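Local structure of lipid binding hydrolase (Escherichia coli, 2IF6) at residues Val71-Glu76 against Pro172-Val177. The protein is probably a hydrolase of the permuted papain-like amidase family, its substrate not established. Residues are numbered along the deposited sequence; the frame is centred on the assembly and turned at random.
Sequences VVRRVE and PQLTTV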
loop_
_atom_site.group_PDB
_atom_site.type_symbol
_atom_site.label_atom_id
_atom_site.label_comp_id
_atom_site.label_asym_id
_atom_site.label_seq_id
_atom_site.Cartn_x
_atom_site.Cartn_y
_atom_site.Cartn_z
ATOM N N VAL A 71 -4.854 -4.082 -9.785
ATOM C CA VAL A 71 -3.682 -4.217 -10.660
ATOM C C VAL A 71 -2.578 -4.731 -9.772
ATOM O O VAL A 71 -2.543 -4.413 -8.559
ATOM C CB VAL A 71 -3.282 -2.875 -11.318
ATOM C CG1 VAL A 71 -3.059 -1.798 -10.280
ATOM C CG2 VAL A 71 -2.015 -3.042 -12.198
ATOM N N VAL A 72 -1.693 -5.546 -10.348
ATOM C CA VAL A 72 -0.632 -6.184 -9.584
ATOM C C VAL A 72 0.713 -5.822 -10.180
ATOM O O VAL A 72 0.895 -5.954 -11.385
ATOM C CB VAL A 72 -0.785 -7.729 -9.606
ATOM C CG1 VAL A 72 0.322 -8.354 -8.791
ATOM C CG2 VAL A 72 -2.170 -8.151 -9.023
ATOM N N ARG A 73 1.660 -5.396 -9.339
ATOM C CA ARG A 73 3.023 -5.129 -9.798
ATOM C C ARG A 73 3.979 -6.171 -9.212
ATOM O O ARG A 73 3.760 -6.685 -8.109
ATOM C CB ARG A 73 3.463 -3.735 -9.366
ATOM C CG ARG A 73 2.546 -2.635 -9.905
ATOM C CD ARG A 73 2.951 -2.242 -11.315
ATOM N NE ARG A 73 3.903 -1.144 -11.344
ATOM C CZ ARG A 73 4.343 -0.592 -12.471
ATOM N NH1 ARG A 73 3.906 -1.042 -13.655
ATOM N NH2 ARG A 73 5.229 0.398 -12.418
ATOM N N ARG A 74 5.026 -6.489 -9.949
ATOM C CA ARG A 74 6.039 -7.435 -9.463
ATOM C C ARG A 74 7.421 -6.965 -9.841
ATOM O O ARG A 74 7.603 -6.336 -10.889
ATOM C CB ARG A 74 5.774 -8.826 -10.102
ATOM C CG ARG A 74 6.914 -9.859 -9.849
ATOM C CD ARG A 74 6.625 -11.224 -10.512
ATOM N NE ARG A 74 5.317 -11.746 -10.100
ATOM C CZ ARG A 74 4.648 -12.698 -10.743
ATOM N NH1 ARG A 74 5.201 -13.269 -11.829
ATOM N NH2 ARG A 74 3.462 -13.108 -10.277
ATOM N N VAL A 75 8.435 -7.320 -9.042
ATOM C CA VAL A 75 9.767 -6.930 -9.445
ATOM C C VAL A 75 10.064 -7.568 -10.801
ATOM O O VAL A 75 9.830 -8.755 -10.985
ATOM C CB VAL A 75 10.818 -7.330 -8.379
ATOM C CG1 VAL A 75 12.233 -7.178 -8.956
ATOM C CG2 VAL A 75 10.594 -6.476 -7.091
ATOM N N GLU A 76 10.578 -6.773 -11.736
ATOM C CA GLU A 76 10.753 -7.217 -13.109
ATOM C C GLU A 76 11.757 -8.376 -13.176
ATOM O O GLU A 76 12.868 -8.302 -12.573
ATOM C CB GLU A 76 11.198 -6.063 -14.021
ATOM C CG GLU A 76 10.765 -6.347 -15.473
ATOM C CD GLU A 76 11.284 -5.352 -16.455
ATOM O OE1 GLU A 76 11.830 -4.318 -16.023
ATOM O OE2 GLU A 76 11.103 -5.581 -17.665
ATOM N N PRO A 172 10.796 2.006 -9.761
ATOM C CA PRO A 172 11.455 1.603 -11.011
ATOM C C PRO A 172 11.619 0.095 -11.221
ATOM O O PRO A 172 11.653 -0.371 -12.367
ATOM C CB PRO A 172 12.820 2.291 -10.958
ATOM C CG PRO A 172 13.053 2.600 -9.564
ATOM C CD PRO A 172 11.697 2.804 -8.900
ATOM N N GLN A 173 11.672 -0.646 -10.118
ATOM C CA GLN A 173 11.888 -2.107 -10.177
ATOM C C GLN A 173 10.698 -2.871 -10.774
ATOM O O GLN A 173 10.865 -4.026 -11.207
ATOM C CB GLN A 173 12.269 -2.657 -8.788
ATOM C CG GLN A 173 13.431 -1.925 -8.127
ATOM C CD GLN A 173 12.982 -0.796 -7.190
ATOM O OE1 GLN A 173 11.976 -0.122 -7.443
ATOM N NE2 GLN A 173 13.744 -0.573 -6.120
ATOM N N LEU A 174 9.534 -2.219 -10.873
ATOM C CA LEU A 174 8.285 -2.946 -10.982
ATOM C C LEU A 174 7.776 -3.051 -12.391
ATOM O O LEU A 174 8.010 -2.160 -13.189
ATOM C CB LEU A 174 7.223 -2.330 -10.051
ATOM C CG LEU A 174 7.454 -2.284 -8.553
ATOM C CD1 LEU A 174 6.208 -1.730 -7.871
ATOM C CD2 LEU A 174 7.823 -3.644 -8.034
ATOM N N THR A 175 7.117 -4.152 -12.699
ATOM C CA THR A 175 6.401 -4.272 -13.942
ATOM C C THR A 175 4.991 -4.762 -13.614
ATOM O O THR A 175 4.804 -5.401 -12.577
ATOM C CB THR A 175 7.131 -5.314 -14.888
ATOM O OG1 THR A 175 6.528 -5.275 -16.169
ATOM C CG2 THR A 175 7.023 -6.747 -14.359
ATOM N N THR A 176 4.025 -4.545 -14.493
ATOM C CA THR A 176 2.677 -5.027 -14.220
ATOM C C THR A 176 2.479 -6.484 -14.659
ATOM O O THR A 176 2.740 -6.821 -15.817
ATOM C CB THR A 176 1.643 -4.182 -14.950
ATOM O OG1 THR A 176 1.761 -2.814 -14.571
ATOM C CG2 THR A 176 0.250 -4.708 -14.687
ATOM N N VAL A 177 1.958 -7.323 -13.769
ATOM C CA VAL A 177 1.788 -8.766 -14.045
ATOM C C VAL A 177 0.301 -9.195 -14.011
ATOM O O VAL A 177 -0.035 -10.322 -14.377
ATOM C CB VAL A 177 2.620 -9.640 -13.077
ATOM C CG1 VAL A 177 4.131 -9.374 -13.257
ATOM C CG2 VAL A 177 2.171 -9.433 -11.620
HETATM O O HOH W 1 6.578 -0.096 -15.452
HETATM O O HOH W 2 13.838 -5.281 -11.763
#
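Arg74 and Thr175 form a hydrogen-bonded antiparallel pair, Arg74 N giving to Thr175 O at 2.9 Å and Thr175 N to Arg74 O. Packing is close beside them, where Val177 CG2 presses on Val72 CG1 at 3.5 Å while its CG1 lies 3.6 Å from Arg74 CB. Two branches at CB let one valine meet both neighbours; CG2 also lies above one face of the Arg74 guanidinium, off-centre toward the rim, and Arg74 NE forms a salt bridge with Asp9. Strand 174-180 is outermost in the antiparallel sheet of this permuted papain-like fold, with strand 70-75 between it and strand 10-13. Buried Leu174 supplies apolar carbon, CD1 meeting Arg73 CB at 3.7 Å. The Arg73 chain bends at chi2 (-84°), turning CD toward Thr176, a two-sided residue: OG1 accepts a bond from NH1 (2.9 Å) in the guanidinium plane, while CG2 packs on Val71 CG2. Phe169 holds Arg73 too, its carbonyl bonded to NH2, its ring in cation-pi contact. The solvent end is looser: Glu76, its carboxylate suited to exposure, touches Thr175 CB through CG (3.8 Å), and water bridges Glu76 O and Gln173 O beside the bond Glu76 N to Gln173 O (2.8 Å).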